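PDB 7NMQ: hemolysin BL lytic component L1 from Bacillus cereus, which probably acts as the lytic L1 component of the alpha-helical, pore-forming haemolysin BL toxin of the ClyA-like family. Local coordinates for residues V131-Q136 and I301-T305; A226-V230 and Y259-S263. The contacts are given in a common frame with arbitrary orientation. Where two conformers were deposited one is given. Residues are numbered along the deposited sequence.

Contact 1: residues V131-Q136 and I301-T305; sequences VIKMLQ and ILSLT
Long helices in an antiparallel bundle stay together by interlocking their side chains, and the pairing of Val131-Gln136 with Ile301-Thr305 is a compact example. Both segments are regular alpha helix, with phi/psi close to -65/-40. They lie in the middle of the long helices 107-154 and 275-325 and run nearly antiparallel, at 169° with the short axes 10.0 Å apart. The register is set at Ile132 and Ile301, whose CA atoms are 5.9 Å apart.

On one side Leu304 (m, t), its CA-to-CB bond directed toward the other helix, enters the hollow outlined by Val131, Ile132 and Leu135. Its CD1 comes to 3.3 Å from Leu135 CD1 and 3.8 Å from Val131 CG1, while its CB lies 3.9 Å from Ile132 CG1. One turn earlier, Ile301 (m, t), the more extensively covered of the two, reaches across from the side, with CG1 3.7 Å from Leu135 CB and CG2 4.0 Å from Ile132 CG2. The fit is reciprocal: Ile132 (m, t) reaches between Ile301, Leu304 and Thr305, its CD1 3.5 Å from Thr305 OG1. At the margin, Gln136 NE2 lies 3.6 Å from Ile301 CD1, while its OE1 is hydrogen-bonded to Lys139. Behind Val131, helix 45-103 contributes Gln76 to the packing.

Side chains spaced three or four residues apart thus mesh as in antiparallel helical bundles. With no hydrogen bond between the segments, the contact depends on the shape and burial of branched aliphatic side chains, and polar groups appear at its margin.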
ATOM      1  N   VAL A 131      -4.332 -13.380  -5.623  1.00 14.53           N
ATOM      2  CA  VAL A 131      -4.423 -11.965  -5.225  1.00 13.91           C
ATOM      3  C   VAL A 131      -3.661 -11.152  -6.255  1.00 14.24           C
ATOM      4  O   VAL A 131      -4.151 -10.098  -6.684  1.00 13.93           O
ATOM      5  CB  VAL A 131      -3.897 -11.728  -3.813  1.00 14.18           C
ATOM      6  CG1 VAL A 131      -3.865 -10.249  -3.478  1.00 14.39           C
ATOM      7  CG2 VAL A 131      -4.708 -12.495  -2.795  1.00 16.47           C
ATOM      8  N   ILE A 132      -2.497 -11.591  -6.662  1.00 14.79           N
ATOM      9  CA  ILE A 132      -1.751 -10.874  -7.710  1.00 14.48           C
ATOM     10  C   ILE A 132      -2.606 -10.799  -8.982  1.00 14.40           C
ATOM     11  O   ILE A 132      -2.563  -9.717  -9.620  1.00 14.35           O
ATOM     12  CB  ILE A 132      -0.373 -11.504  -7.918  1.00 17.32           C
ATOM     13  CG1 ILE A 132       0.498 -11.386  -6.653  1.00 18.33           C
ATOM     14  CG2 ILE A 132       0.259 -10.935  -9.182  1.00 18.79           C
ATOM     15  CD1 ILE A 132       1.761 -12.194  -6.703  1.00 22.35           C
ATOM     16  N   LYS A 133      -3.319 -11.855  -9.373  1.00 14.72           N
ATOM     17  CA  LYS A 133      -4.123 -11.789 -10.628  1.00 16.53           C
ATOM     18  C   LYS A 133      -5.211 -10.720 -10.453  1.00 16.25           C
ATOM     19  O   LYS A 133      -5.442  -9.927 -11.423  1.00 15.47           O
ATOM     20  CB  LYS A 133      -4.709 -13.164 -10.991  1.00 18.66           C
ATOM     21  CG  LYS A 133      -5.631 -13.209 -12.215  1.00 25.42           C
ATOM     22  CD  LYS A 133      -5.258 -12.327 -13.409  1.00 31.44           C
ATOM     23  CE  LYS A 133      -6.069 -12.571 -14.671  1.00 36.31           C
ATOM     24  NZ  LYS A 133      -7.523 -12.735 -14.410  1.00 37.81           N
ATOM     25  N   MET A 134      -5.909 -10.729  -9.314  1.00 15.67           N
ATOM     26  CA  MET A 134      -6.944  -9.713  -8.998  1.00 15.22           C
ATOM     27  C   MET A 134      -6.331  -8.316  -9.088  1.00 13.34           C
ATOM     28  O   MET A 134      -6.942  -7.413  -9.723  1.00 14.05           O
ATOM     29  CB  MET A 134      -7.573 -10.019  -7.637  1.00 14.95           C
ATOM     30  CG  MET A 134      -8.584  -9.059  -7.131  1.00 15.44           C
ATOM     31  SD  MET A 134      -7.921  -7.477  -6.524  1.00 16.22           S
ATOM     32  CE  MET A 134      -6.994  -8.079  -5.127  1.00 15.37           C
ATOM     33  N   LEU A 135      -5.124  -8.123  -8.560  1.00 12.79           N
ATOM     34  CA  LEU A 135      -4.497  -6.783  -8.611  1.00 12.44           C
ATOM     35  C   LEU A 135      -4.092  -6.403 -10.024  1.00 12.56           C
ATOM     36  O   LEU A 135      -4.170  -5.191 -10.348  1.00 12.68           O
ATOM     37  CB  LEU A 135      -3.308  -6.683  -7.678  1.00 13.56           C
ATOM     38  CG  LEU A 135      -3.659  -6.703  -6.212  1.00 14.66           C
ATOM     39  CD1 LEU A 135      -2.378  -6.742  -5.402  1.00 17.01           C
ATOM     40  CD2 LEU A 135      -4.517  -5.510  -5.817  1.00 15.31           C
ATOM     41  N   GLN A 136      -3.646  -7.351 -10.827  0.50 12.91           N
ATOM     42  CA  GLN A 136      -3.251  -7.057 -12.215  0.50 14.40           C
ATOM     43  C   GLN A 136      -4.493  -6.604 -12.972  0.50 13.89           C
ATOM     44  O   GLN A 136      -4.371  -5.590 -13.692  0.50 14.79           O
ATOM     45  CB  GLN A 136      -2.571  -8.261 -12.866  0.50 15.38           C
ATOM     46  CG  GLN A 136      -1.930  -7.853 -14.187  0.50 16.70           C
ATOM     47  CD  GLN A 136      -1.001  -6.676 -13.979  0.50 17.38           C
ATOM     48  OE1 GLN A 136      -1.193  -5.578 -14.512  0.50 21.48           O
ATOM     49  NE2 GLN A 136       0.039  -6.911 -13.200  0.50 17.36           N
ATOM     50  N   ILE A 301       1.902  -5.137  -6.223  1.00 11.80           N
ATOM     51  CA  ILE A 301       2.091  -6.418  -6.926  1.00 12.02           C
ATOM     52  C   ILE A 301       3.526  -6.866  -6.672  1.00 12.50           C
ATOM     53  O   ILE A 301       3.711  -8.092  -6.455  1.00 13.30           O
ATOM     54  CB  ILE A 301       1.751  -6.291  -8.405  1.00 12.27           C
ATOM     55  CG1 ILE A 301       0.239  -6.180  -8.577  1.00 12.65           C
ATOM     56  CG2 ILE A 301       2.289  -7.474  -9.194  1.00 13.07           C
ATOM     57  CD1 ILE A 301      -0.188  -5.612  -9.903  1.00 14.70           C
ATOM     58  N   LEU A 302       4.502  -5.981  -6.761  1.00 12.59           N
ATOM     59  CA  LEU A 302       5.918  -6.381  -6.543  1.00 13.99           C
ATOM     60  C   LEU A 302       6.072  -6.935  -5.134  1.00 13.96           C
ATOM     61  O   LEU A 302       6.725  -7.963  -4.936  1.00 14.79           O
ATOM     62  CB  LEU A 302       6.862  -5.196  -6.712  1.00 17.64           C
ATOM     63  CG  LEU A 302       7.146  -4.766  -8.126  1.00 20.54           C
ATOM     64  CD1 LEU A 302       8.095  -3.582  -8.100  1.00 24.95           C
ATOM     65  CD2 LEU A 302       7.714  -5.880  -8.954  1.00 24.57           C
ATOM     66  N   SER A 303       5.468  -6.303  -4.138  0.50 13.83           N
ATOM     67  CA  SER A 303       5.636  -6.717  -2.723  0.50 14.53           C
ATOM     68  C   SER A 303       4.913  -8.045  -2.465  0.50 13.92           C
ATOM     69  O   SER A 303       5.402  -8.862  -1.643  0.50 14.99           O
ATOM     70  CB  SER A 303       5.214  -5.637  -1.790  0.50 15.00           C
ATOM     71  OG  SER A 303       6.088  -4.538  -1.916  0.50 15.50           O
ATOM     72  N   LEU A 304       3.790  -8.291  -3.120  1.00 13.56           N
ATOM     73  CA  LEU A 304       3.107  -9.593  -2.974  1.00 14.00           C
ATOM     74  C   LEU A 304       3.886 -10.675  -3.713  1.00 13.97           C
ATOM     75  O   LEU A 304       3.864 -11.816  -3.254  1.00 13.51           O
ATOM     76  CB  LEU A 304       1.690  -9.451  -3.506  1.00 15.21           C
ATOM     77  CG  LEU A 304       0.744  -8.736  -2.577  1.00 19.82           C
ATOM     78  CD1 LEU A 304      -0.541  -8.514  -3.295  1.00 24.62           C
ATOM     79  CD2 LEU A 304       0.507  -9.503  -1.330  1.00 21.14           C
ATOM     80  N   THR A 305       4.492 -10.352  -4.844  1.00 14.15           N
ATOM     81  CA  THR A 305       5.368 -11.305  -5.571  1.00 15.44           C
ATOM     82  C   THR A 305       6.503 -11.712  -4.636  1.00 15.34           C
ATOM     83  O   THR A 305       6.846 -12.912  -4.594  1.00 16.68           O
ATOM     84  CB  THR A 305       5.843 -10.692  -6.889  1.00 17.39           C
ATOM     85  OG1 THR A 305       4.692 -10.480  -7.713  1.00 17.94           O
ATOM     86  CG2 THR A 305       6.811 -11.583  -7.632  1.00 19.31           C
TER

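Contact 2: residues A226-V230 and Y259-S263; sequences ATPAV and YNEIS
Strand 226-230 is extended throughout and passes helix 259-263 with a signed crossing angle of -144° and an axis separation of 7.8 Å. The nearest CA pairs are Ala229 with Asn260 at 5.4 Å and Thr227 with Ser263 at 6.0 Å, so one helical turn spans two strand residues. Thr227 and Ala229 make backbone hydrogen bonds to Val220 and Val218 of the partner strand, and the intervening Pro228 O and the backbone N and O of Val230 meet the helix.

The Asn260 side-chain amide (chi1 m) pairs with both backbone polar groups of Val230, much as a peptide group of a neighbouring strand would. Its OD1 accepts from Val230 N at 2.8 Å in a nearly straight bond, and its ND2 donates to Val230 O at 2.9 Å. One turn on, Ser263 OG lies 2.6 Å from Pro228 O and is also hydrogen-bonding neighbour to Gln187 of helix 173-200. Van der Waals contacts fill in around these bonds: Thr227 CG2 is 3.4 Å from Ser263 OG, and the trans (t) Tyr259 brings its OH to 3.3 Å from Pro228 CG and its ring edge to Ala229 CA, 4.4 Å from CE1.

The arrangement is that of a beta hairpin docked on a helix, consistent with the beta-tongue head of ClyA-like toxins.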
ATOM      1  N   ALA A 226      -9.936  18.032  -3.650  1.00 13.67           N
ATOM      2  CA  ALA A 226      -9.725  17.295  -2.386  1.00 12.73           C
ATOM      3  C   ALA A 226      -8.233  17.049  -2.195  1.00 13.17           C
ATOM      4  O   ALA A 226      -7.540  16.564  -3.119  1.00 14.74           O
ATOM      5  CB  ALA A 226     -10.515  16.017  -2.402  1.00 14.19           C
ATOM      6  N   THR A 227      -7.761  17.310  -0.987  1.00 13.66           N
ATOM      7  CA  THR A 227      -6.311  17.249  -0.652  1.00 15.54           C
ATOM      8  C   THR A 227      -6.198  16.676   0.754  1.00 15.39           C
ATOM      9  O   THR A 227      -6.854  17.193   1.661  1.00 15.75           O
ATOM     10  CB  THR A 227      -5.735  18.682  -0.719  1.00 20.42           C
ATOM     11  OG1 THR A 227      -5.909  19.188  -2.044  1.00 23.28           O
ATOM     12  CG2 THR A 227      -4.272  18.800  -0.388  1.00 23.79           C
ATOM     13  N   PRO A 228      -5.399  15.607   0.980  1.00 16.29           N
ATOM     14  CA  PRO A 228      -5.171  15.128   2.330  1.00 14.83           C
ATOM     15  C   PRO A 228      -4.165  15.974   3.102  1.00 14.20           C
ATOM     16  O   PRO A 228      -3.306  16.604   2.527  1.00 15.09           O
ATOM     17  CB  PRO A 228      -4.586  13.735   2.205  1.00 16.44           C
ATOM     18  CG  PRO A 228      -4.246  13.593   0.785  1.00 18.37           C
ATOM     19  CD  PRO A 228      -4.747  14.765  -0.021  1.00 17.47           C
ATOM     20  N   ALA A 229      -4.278  15.900   4.421  1.00 12.77           N
ATOM     21  CA  ALA A 229      -3.280  16.422   5.362  1.00 11.91           C
ATOM     22  C   ALA A 229      -3.243  15.514   6.582  1.00 12.07           C
ATOM     23  O   ALA A 229      -4.215  14.818   6.833  1.00 14.12           O
ATOM     24  CB  ALA A 229      -3.656  17.818   5.777  1.00 12.77           C
ATOM     25  N   VAL A 230      -2.112  15.521   7.274  1.00 11.64           N
ATOM     26  CA  VAL A 230      -1.920  14.668   8.472  1.00 11.64           C
ATOM     27  C   VAL A 230      -1.888  15.578   9.695  1.00 11.92           C
ATOM     28  O   VAL A 230      -0.923  16.305   9.903  1.00 11.92           O
ATOM     29  CB  VAL A 230      -0.643  13.844   8.338  1.00 11.67           C
ATOM     30  CG1 VAL A 230      -0.451  12.981   9.546  1.00 12.83           C
ATOM     31  CG2 VAL A 230      -0.674  12.986   7.066  1.00 13.55           C
ATOM     32  N   TYR A 259       4.924  18.041   3.457  1.00 11.22           N
ATOM     33  CA  TYR A 259       3.720  17.449   2.851  1.00 11.37           C
ATOM     34  C   TYR A 259       2.499  18.294   3.203  1.00 10.97           C
ATOM     35  O   TYR A 259       1.696  18.667   2.313  1.00 11.48           O
ATOM     36  CB  TYR A 259       3.578  16.009   3.341  1.00 11.41           C
ATOM     37  CG  TYR A 259       2.358  15.334   2.818  1.00 11.72           C
ATOM     38  CD1 TYR A 259       1.145  15.457   3.461  1.00 13.00           C
ATOM     39  CD2 TYR A 259       2.427  14.555   1.684  1.00 12.72           C
ATOM     40  CE1 TYR A 259       0.022  14.807   2.989  1.00 14.46           C
ATOM     41  CE2 TYR A 259       1.301  13.933   1.178  1.00 14.45           C
ATOM     42  CZ  TYR A 259       0.092  14.040   1.836  1.00 14.70           C
ATOM     43  OH  TYR A 259      -1.032  13.425   1.343  1.00 19.10           O
ATOM     44  N   ASN A 260       2.354  18.611   4.476  1.00 10.71           N
ATOM     45  CA  ASN A 260       1.169  19.371   4.940  1.00 11.31           C
ATOM     46  C   ASN A 260       1.216  20.797   4.392  1.00 12.06           C
ATOM     47  O   ASN A 260       0.137  21.340   4.065  1.00 12.17           O
ATOM     48  CB  ASN A 260       1.086  19.401   6.463  1.00 12.02           C
ATOM     49  CG  ASN A 260       0.523  18.126   7.048  1.00 12.50           C
ATOM     50  OD1 ASN A 260      -0.154  17.349   6.383  1.00 14.08           O
ATOM     51  ND2 ASN A 260       0.835  17.907   8.309  1.00 13.52           N
ATOM     52  N   GLU A 261       2.419  21.359   4.289  0.50 12.26           N
ATOM     53  CA  GLU A 261       2.691  22.720   3.752  0.50 13.20           C
ATOM     54  C   GLU A 261       2.147  22.802   2.320  0.50 12.84           C
ATOM     55  O   GLU A 261       1.478  23.801   1.967  0.50 13.97           O
ATOM     56  CB  GLU A 261       4.184  23.039   3.818  0.50 14.28           C
ATOM     57  CG  GLU A 261       4.565  24.396   3.253  0.50 15.83           C
ATOM     58  CD  GLU A 261       6.064  24.734   3.210  0.50 20.06           C
ATOM     59  OE1 GLU A 261       6.921  23.839   3.512  0.50 20.96           O
ATOM     60  OE2 GLU A 261       6.386  25.912   2.838  0.50 26.72           O
ATOM     61  N   ILE A 262       2.367  21.749   1.533  1.00 12.70           N
ATOM     62  CA  ILE A 262       1.935  21.688   0.115  1.00 12.64           C
ATOM     63  C   ILE A 262       0.408  21.544   0.079  1.00 12.63           C
ATOM     64  O   ILE A 262      -0.241  22.182  -0.757  1.00 12.66           O
ATOM     65  CB  ILE A 262       2.681  20.614  -0.676  1.00 12.86           C
ATOM     66  CG1 ILE A 262       4.130  21.063  -0.833  1.00 14.93           C
ATOM     67  CG2 ILE A 262       2.008  20.341  -2.011  1.00 14.06           C
ATOM     68  CD1 ILE A 262       5.090  20.007  -1.335  1.00 17.06           C
ATOM     69  N   SER A 263      -0.178  20.722   0.945  1.00 13.17           N
ATOM     70  CA  SER A 263      -1.661  20.625   1.020  1.00 12.30           C
ATOM     71  C   SER A 263      -2.233  22.017   1.292  1.00 12.63           C
ATOM     72  O   SER A 263      -3.218  22.379   0.654  1.00 13.31           O
ATOM     73  CB  SER A 263      -2.081  19.649   2.062  1.00 15.06           C
ATOM     74  OG  SER A 263      -1.644  18.369   1.659  1.00 19.70           O
TER

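In the fold
The two contacts lie in different layers of one chain. Contact 1 joins helices 107-154 and 275-325 near the centre of the chain, whereas contact 2 sits farther out, on the hairpin 217-222/225-230 and helix 247-272. Their centres are 29 Å apart and their nearest atoms about 19 Å, so they do not touch. Along the sequence contact 2 is nested inside the span closed by contact 1. Between the two segments of contact 1 the chain forms the hairpin and the parts predicted to be transmembrane, 194-222 and 229-250, before helix 247-272 leads into helix 275-325. Such a plan is consistent with a helical body carrying a membrane-active head.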